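Local coordinates for INRS (Synechocystis sp., PDB 5FMN), which acts as a nickel-responsive transcriptional regulator of the CsoR-like family, probably a repressor that binds DNA until the metal is sensed, at residues Pro54-Leu57 / Ile58-Ala62; Asp68-Ala71 / Arg72-Asp76; Gly90-Glu93 / Gln94-Glu98. One frame throughout, in Å; residues are numbered along the deposited sequence.

Interaction 1 of 3, residues Pro54-Leu57 / Ile58-Ala62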
loop_
_atom_site.group_PDB
_atom_site.type_symbol
_atom_site.label_atom_id
_atom_site.label_comp_id
_atom_site.label_asym_id
_atom_site.label_seq_id
_atom_site.Cartn_x
_atom_site.Cartn_y
_atom_site.Cartn_z
ATOM N N PRO B 54 6.986 -3.294 -18.837
ATOM C CA PRO B 54 7.700 -3.591 -17.581
ATOM C C PRO B 54 8.839 -2.631 -17.259
ATOM O O PRO B 54 9.025 -2.300 -16.086
ATOM C CB PRO B 54 8.274 -4.992 -17.822
ATOM C CG PRO B 54 7.340 -5.617 -18.803
ATOM C CD PRO B 54 6.790 -4.508 -19.657
ATOM N N GLU B 55 9.587 -2.208 -18.283
ATOM C CA GLU B 55 10.601 -1.146 -18.129
ATOM C C GLU B 55 9.997 0.164 -17.625
ATOM O O GLU B 55 10.579 0.830 -16.764
ATOM C CB GLU B 55 11.338 -0.846 -19.446
ATOM C CG GLU B 55 12.278 -1.932 -19.934
ATOM C CD GLU B 55 13.054 -1.516 -21.188
ATOM O OE1 GLU B 55 13.022 -0.320 -21.566
ATOM O OE2 GLU B 55 13.731 -2.384 -21.787
ATOM N N VAL B 56 8.864 0.560 -18.207
ATOM C CA VAL B 56 8.193 1.795 -17.818
ATOM C C VAL B 56 7.714 1.686 -16.366
ATOM O O VAL B 56 7.963 2.600 -15.557
ATOM C CB VAL B 56 7.026 2.156 -18.769
ATOM C CG1 VAL B 56 6.242 3.359 -18.246
ATOM C CG2 VAL B 56 7.547 2.466 -20.164
ATOM N N LEU B 57 7.110 0.546 -16.019
ATOM C CA LEU B 57 6.622 0.325 -14.648
ATOM C C LEU B 57 7.731 0.291 -13.590
ATOM O O LEU B 57 7.507 0.725 -12.439
ATOM C CB LEU B 57 5.771 -0.950 -14.553
ATOM C CG LEU B 57 4.425 -0.883 -15.288
ATOM C CD1 LEU B 57 3.703 -2.214 -15.236
ATOM C CD2 LEU B 57 3.535 0.212 -14.728
ATOM N N ILE B 58 8.894 -0.234 -13.975
ATOM C CA ILE B 58 10.079 -0.233 -13.119
ATOM C C ILE B 58 10.497 1.195 -12.776
ATOM O O ILE B 58 10.864 1.488 -11.636
ATOM C CB ILE B 58 11.257 -0.987 -13.803
ATOM C CG1 ILE B 58 11.093 -2.506 -13.629
ATOM C CG2 ILE B 58 12.602 -0.538 -13.241
ATOM C CD1 ILE B 58 11.657 -3.339 -14.766
ATOM N N GLN B 59 10.458 2.071 -13.771
ATOM C CA GLN B 59 10.785 3.488 -13.581
ATOM C C GLN B 59 9.722 4.277 -12.727
ATOM O O GLN B 59 10.067 5.047 -11.826
ATOM C CB GLN B 59 11.004 4.132 -14.958
ATOM C CG GLN B 59 12.164 5.116 -15.024
ATOM C CD GLN B 59 13.474 4.554 -14.528
ATOM O OE1 GLN B 59 13.788 3.349 -14.665
ATOM N NE2 GLN B 59 14.248 5.431 -13.912
ATOM N N VAL B 60 8.446 4.003 -12.976
ATOM C CA VAL B 60 7.335 4.498 -12.154
ATOM C C VAL B 60 7.443 4.079 -10.682
ATOM O O VAL B 60 7.184 4.892 -9.791
ATOM C CB VAL B 60 5.977 3.996 -12.710
ATOM C CG1 VAL B 60 4.832 4.366 -11.787
ATOM C CG2 VAL B 60 5.713 4.529 -14.120
ATOM N N ALA B 61 7.811 2.821 -10.436
ATOM C CA ALA B 61 8.057 2.319 -9.071
ATOM C C ALA B 61 9.172 3.115 -8.366
ATOM O O ALA B 61 9.055 3.471 -7.191
ATOM C CB ALA B 61 8.416 0.833 -9.116
ATOM N N ALA B 62 10.247 3.403 -9.094
ATOM C CA ALA B 62 11.392 4.135 -8.527
ATOM C C ALA B 62 10.983 5.555 -8.143
ATOM O O ALA B 62 11.429 6.086 -7.133
ATOM C CB ALA B 62 12.532 4.188 -9.539
#
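Ile58 folds its side chain back over the carbonyl of Pro54, one turn earlier in the same helix. Ile58 CB lies 3.5 Å from both Pro54 O and Glu55 O, Ile58 CG1 3.2 Å from Pro54 O, and the tip, Ile58 CD1, 3.1 Å from Pro54 O. CG1 stands beside the backbone N (chi1 -81°), which sends the longer branch back toward the start of the helix. The oxygen is already engaged, since Ile58 N donates to Pro54 O at 3.0 Å.

The next three residues repeat the i to i+4 pattern of an alpha helix: Gln59 N to Glu55 O, Val60 N to Val56 O, and Ala61 N to Leu57 O. Of these, the bond from Val60 N is nearly straight, with 168° at the hydrogen. Beside it Val60 CG2 sits 3.3 Å from Val56 O and reaches Val56 CG1 at 4.3 Å, a loose apolar touch. Val56 also packs on Met46 of helix 26-48 and on Ile74 of the second subunit, while Val60 meets Leu67 of that subunit. The chemistry is thus of two kinds: four backbone bonds pair the amides of Ile58 to Ala61 with the carbonyls of Pro54 to Leu57, and the valines give an apolar flank for the subunit interface.

Interaction 2 of 3, residues Asp68-Ala71 / Arg72-Asp76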
loop_
_atom_site.group_PDB
_atom_site.type_symbol
_atom_site.label_atom_id
_atom_site.label_comp_id
_atom_site.label_asym_id
_atom_site.label_seq_id
_atom_site.Cartn_x
_atom_site.Cartn_y
_atom_site.Cartn_z
ATOM N N ASP B 68 7.997 8.474 -1.604
ATOM C CA ASP B 68 7.776 7.944 -0.275
ATOM C C ASP B 68 8.885 8.393 0.666
ATOM O O ASP B 68 8.599 8.824 1.764
ATOM C CB ASP B 68 7.710 6.414 -0.306
ATOM C CG ASP B 68 6.397 5.869 -0.893
ATOM O OD1 ASP B 68 5.425 6.626 -1.062
ATOM O OD2 ASP B 68 6.345 4.649 -1.152
ATOM N N ARG B 69 10.137 8.356 0.210
ATOM C CA ARG B 69 11.294 8.723 1.048
ATOM C C ARG B 69 11.304 10.201 1.383
ATOM O O ARG B 69 11.624 10.560 2.506
ATOM C CB ARG B 69 12.615 8.345 0.388
ATOM C CG ARG B 69 12.777 6.832 0.197
ATOM C CD ARG B 69 14.204 6.400 -0.167
ATOM N NE ARG B 69 14.737 7.181 -1.291
ATOM C CZ ARG B 69 14.589 6.886 -2.591
ATOM N NH1 ARG B 69 13.920 5.799 -2.988
ATOM N NH2 ARG B 69 15.093 7.719 -3.506
ATOM N N VAL B 70 10.902 11.043 0.433
ATOM C CA VAL B 70 10.624 12.464 0.721
ATOM C C VAL B 70 9.515 12.679 1.758
ATOM O O VAL B 70 9.654 13.471 2.696
ATOM C CB VAL B 70 10.234 13.236 -0.560
ATOM C CG1 VAL B 70 9.727 14.633 -0.236
ATOM C CG2 VAL B 70 11.431 13.376 -1.462
ATOM N N ALA B 71 8.397 12.002 1.563
ATOM C CA ALA B 71 7.320 12.093 2.512
ATOM C C ALA B 71 7.829 11.713 3.879
ATOM O O ALA B 71 7.577 12.406 4.861
ATOM C CB ALA B 71 6.161 11.198 2.091
ATOM N N ARG B 72 8.574 10.617 3.932
ATOM C CA ARG B 72 9.068 10.094 5.188
ATOM C C ARG B 72 10.003 11.109 5.888
ATOM O O ARG B 72 9.901 11.315 7.081
ATOM C CB ARG B 72 9.731 8.734 4.949
ATOM C CG ARG B 72 10.209 8.006 6.176
ATOM C CD ARG B 72 9.170 7.903 7.282
ATOM N NE ARG B 72 9.859 7.822 8.570
ATOM C CZ ARG B 72 10.409 6.713 9.069
ATOM N NH1 ARG B 72 10.266 5.549 8.453
ATOM N NH2 ARG B 72 11.067 6.764 10.222
ATOM N N LEU B 73 10.806 11.832 5.124
ATOM C CA LEU B 73 11.681 12.828 5.705
ATOM C C LEU B 73 10.907 13.982 6.297
ATOM O O LEU B 73 11.293 14.548 7.314
ATOM C CB LEU B 73 12.656 13.385 4.658
ATOM C CG LEU B 73 13.814 12.457 4.247
ATOM C CD1 LEU B 73 14.596 13.109 3.120
ATOM C CD2 LEU B 73 14.737 12.124 5.420
ATOM N N ILE B 74 9.845 14.377 5.626
ATOM C CA ILE B 74 9.036 15.512 6.083
ATOM C C ILE B 74 8.304 15.161 7.369
ATOM O O ILE B 74 8.212 15.974 8.302
ATOM C CB ILE B 74 7.983 15.924 5.017
ATOM C CG1 ILE B 74 8.681 16.520 3.790
ATOM C CG2 ILE B 74 7.001 16.936 5.598
ATOM C CD1 ILE B 74 7.836 16.529 2.537
ATOM N N LEU B 75 7.803 13.928 7.400
ATOM C CA LEU B 75 7.198 13.378 8.580
ATOM C C LEU B 75 8.141 13.244 9.780
ATOM O O LEU B 75 7.749 13.536 10.910
ATOM C CB LEU B 75 6.575 12.027 8.252
ATOM C CG LEU B 75 5.833 11.324 9.387
ATOM C CD1 LEU B 75 4.555 12.085 9.710
ATOM C CD2 LEU B 75 5.530 9.880 9.015
ATOM N N ASP B 76 9.344 12.738 9.557
ATOM C CA ASP B 76 10.344 12.648 10.634
ATOM C C ASP B 76 10.615 13.995 11.286
ATOM O O ASP B 76 10.612 14.083 12.512
ATOM C CB ASP B 76 11.647 12.075 10.099
ATOM C CG ASP B 76 11.581 10.569 9.902
ATOM O OD1 ASP B 76 10.581 9.964 10.400
ATOM O OD2 ASP B 76 12.545 10.016 9.276
#
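The guanidinium of Arg72 meets Asp76 at its edge, one helical turn on, with OD1 of the aspartate only 1° out of the guanidinium plane. This is an i to i+4 salt bridge on helix 53-89, the long central helix of the all-helical CsoR-like fold. The grip is side-on and unequal, two nitrogens sharing one oxygen. Arg72 NE makes the shorter, straighter bond, 2.9 Å from Asp76 OD1, and approaches from above the carboxylate plane. Arg72 NH2 makes the longer, more bent one, 3.2 Å from Asp76 OD1, and uses the syn lone pair of that oxygen. CG of Arg72 lies anti to its own backbone N (chi1 -176°) and the chain bends at chi2, which turns the guanidinium toward the following turn.

Both ends of this stretch also work between chains: Arg72 NH1 is in a salt bridge to Asp104 of the third subunit and NH2 is bonded to the backbone O of Lys100 there, while Asp68 pairs through OD1 with Arg64 of the second subunit. A methionine in place of Arg72 would probably leave Asp76 OD1 without its two donors and Asp104 of the third subunit without this charged partner.

Four backbone bonds join the two segments, beginning with Arg72 N to Asp68 O (2.8 Å) and ending with Leu75 N to Ala71 O, the last the straightest at 168°. Ala71 and Leu75 turn to Phe106 of helix 92-106, and Val70 and Ile74 to helix 26-48. These last two side chains lie side by side and point the same way: Ile74 CD1 is 3.6 Å from Val70 O and 3.9 Å from Val70 CG1.

Interaction 3 of 3, residues Gly90-Glu93 / Gln94-Glu98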
loop_
_atom_site.group_PDB
_atom_site.type_symbol
_atom_site.label_atom_id
_atom_site.label_comp_id
_atom_site.label_asym_id
_atom_site.label_seq_id
_atom_site.Cartn_x
_atom_site.Cartn_y
_atom_site.Cartn_z
ATOM N N GLY B 90 5.052 20.646 27.593
ATOM C CA GLY B 90 4.189 19.685 28.328
ATOM C C GLY B 90 2.761 19.393 27.826
ATOM O O GLY B 90 2.018 18.638 28.461
ATOM N N ASN B 91 2.397 19.916 26.659
ATOM C CA ASN B 91 1.021 19.826 26.157
ATOM C C ASN B 91 0.847 18.579 25.323
ATOM O O ASN B 91 0.667 18.648 24.118
ATOM C CB ASN B 91 0.653 21.083 25.362
ATOM C CG ASN B 91 0.703 22.335 26.218
ATOM O OD1 ASN B 91 0.522 22.288 27.437
ATOM N ND2 ASN B 91 0.993 23.453 25.593
ATOM N N ILE B 92 0.829 17.439 26.001
ATOM C CA ILE B 92 0.861 16.139 25.334
ATOM C C ILE B 92 -0.323 15.947 24.363
ATOM O O ILE B 92 -0.135 15.422 23.273
ATOM C CB ILE B 92 0.841 15.001 26.385
ATOM C CG1 ILE B 92 2.031 15.113 27.343
ATOM C CG2 ILE B 92 0.834 13.629 25.725
ATOM C CD1 ILE B 92 1.800 14.355 28.630
ATOM N N GLU B 93 -1.530 16.381 24.756
ATOM C CA GLU B 93 -2.764 16.141 23.959
ATOM C C GLU B 93 -2.673 16.811 22.586
ATOM O O GLU B 93 -2.941 16.188 21.564
ATOM C CB GLU B 93 -4.047 16.643 24.671
ATOM C CG GLU B 93 -4.019 16.804 26.200
ATOM C CD GLU B 93 -3.926 15.481 26.941
ATOM O OE1 GLU B 93 -3.801 14.412 26.279
ATOM O OE2 GLU B 93 -3.986 15.520 28.194
ATOM N N GLN B 94 -2.291 18.082 22.603
ATOM C CA GLN B 94 -2.127 18.908 21.396
ATOM C C GLN B 94 -1.120 18.262 20.450
ATOM O O GLN B 94 -1.334 18.192 19.217
ATOM C CB GLN B 94 -1.611 20.340 21.743
ATOM C CG GLN B 94 -2.447 21.500 21.170
ATOM C CD GLN B 94 -2.579 22.675 22.148
ATOM O OE1 GLN B 94 -3.261 22.578 23.179
ATOM N NE2 GLN B 94 -1.930 23.795 21.822
ATOM N N GLU B 95 -0.001 17.833 21.033
ATOM C CA GLU B 95 1.111 17.304 20.252
ATOM C C GLU B 95 0.844 15.938 19.677
ATOM O O GLU B 95 1.133 15.695 18.499
ATOM C CB GLU B 95 2.377 17.248 21.070
ATOM C CG GLU B 95 2.915 18.602 21.520
ATOM C CD GLU B 95 2.880 19.690 20.473
ATOM O OE1 GLU B 95 3.120 19.413 19.289
ATOM O OE2 GLU B 95 2.686 20.856 20.862
ATOM N N LEU B 96 0.218 15.073 20.466
ATOM C CA LEU B 96 -0.316 13.825 19.913
ATOM C C LEU B 96 -1.251 14.056 18.719
ATOM O O LEU B 96 -1.208 13.325 17.743
ATOM C CB LEU B 96 -1.073 13.029 20.977
ATOM C CG LEU B 96 -0.237 12.253 21.986
ATOM C CD1 LEU B 96 -1.182 11.356 22.776
ATOM C CD2 LEU B 96 0.888 11.454 21.335
ATOM N N ALA B 97 -2.133 15.033 18.841
ATOM C CA ALA B 97 -3.165 15.234 17.845
ATOM C C ALA B 97 -2.529 15.798 16.572
ATOM O O ALA B 97 -2.988 15.506 15.492
ATOM C CB ALA B 97 -4.247 16.178 18.380
ATOM N N GLU B 98 -1.490 16.623 16.721
ATOM C CA GLU B 98 -0.684 17.084 15.590
ATOM C C GLU B 98 0.022 15.950 14.854
ATOM O O GLU B 98 0.174 15.968 13.628
ATOM C CB GLU B 98 0.403 18.042 16.083
ATOM C CG GLU B 98 -0.040 19.486 16.126
ATOM C CD GLU B 98 0.138 20.152 14.791
ATOM O OE1 GLU B 98 1.301 20.381 14.394
ATOM O OE2 GLU B 98 -0.886 20.365 14.111
#
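Leu96 N donates to Ile92 O at 2.9 Å, the shortest hydrogen bond between 90-93 and 94-98, and at 173° it is almost straight. It belongs to the first turn of helix 92-106, where Asn91 sits at the N-cap position. The Asn91 side chain makes no capping bond; its backbone O instead accepts from Glu95 N at 3.3 Å, and Ala97 N closes on Glu93 O in the same i to i+4 sense. Gly90, with its positive phi, ends the preceding helix, and Asn91 is the centre of an inverse gamma turn.

Leu96 also reaches back with carbon: its CG is 3.4 Å from Ile92 O and 4.1 Å from Ile92 CG2, the two side chains lying alongside each other and pointing the same way. With CG beside the backbone N (chi1 -64°) and the chain bent at chi2, Glu95 CG comes to lie 3.4 Å from Asn91 O. Glu95 is a buried residue, and its OE1 forms a salt bridge with Arg85. That bond and the packing of Glu95 on Cys82 and Ala86 fasten the turn to helix 53-89, while Ile92 and Leu96 face Thr84 and Asn80 of the third subunit.

The three contacts come in series along the chain. Interactions 1 and 2 share helix 53-89, their centres about 21 Å apart; interaction 3 opens helix 92-106, which follows after a tight turn, with its centre about 21 Å from that of interaction 2 and about 40 Å from that of interaction 1. Interactions 1 and 3 lie on opposite sides of the chain's centre, and interaction 2 close to it. None touches another directly. Their neighbours differ: interactions 1 and 2 meet the second subunit, interactions 2 and 3 the third. The long helix thus links two different interfaces of the four-chain assembly.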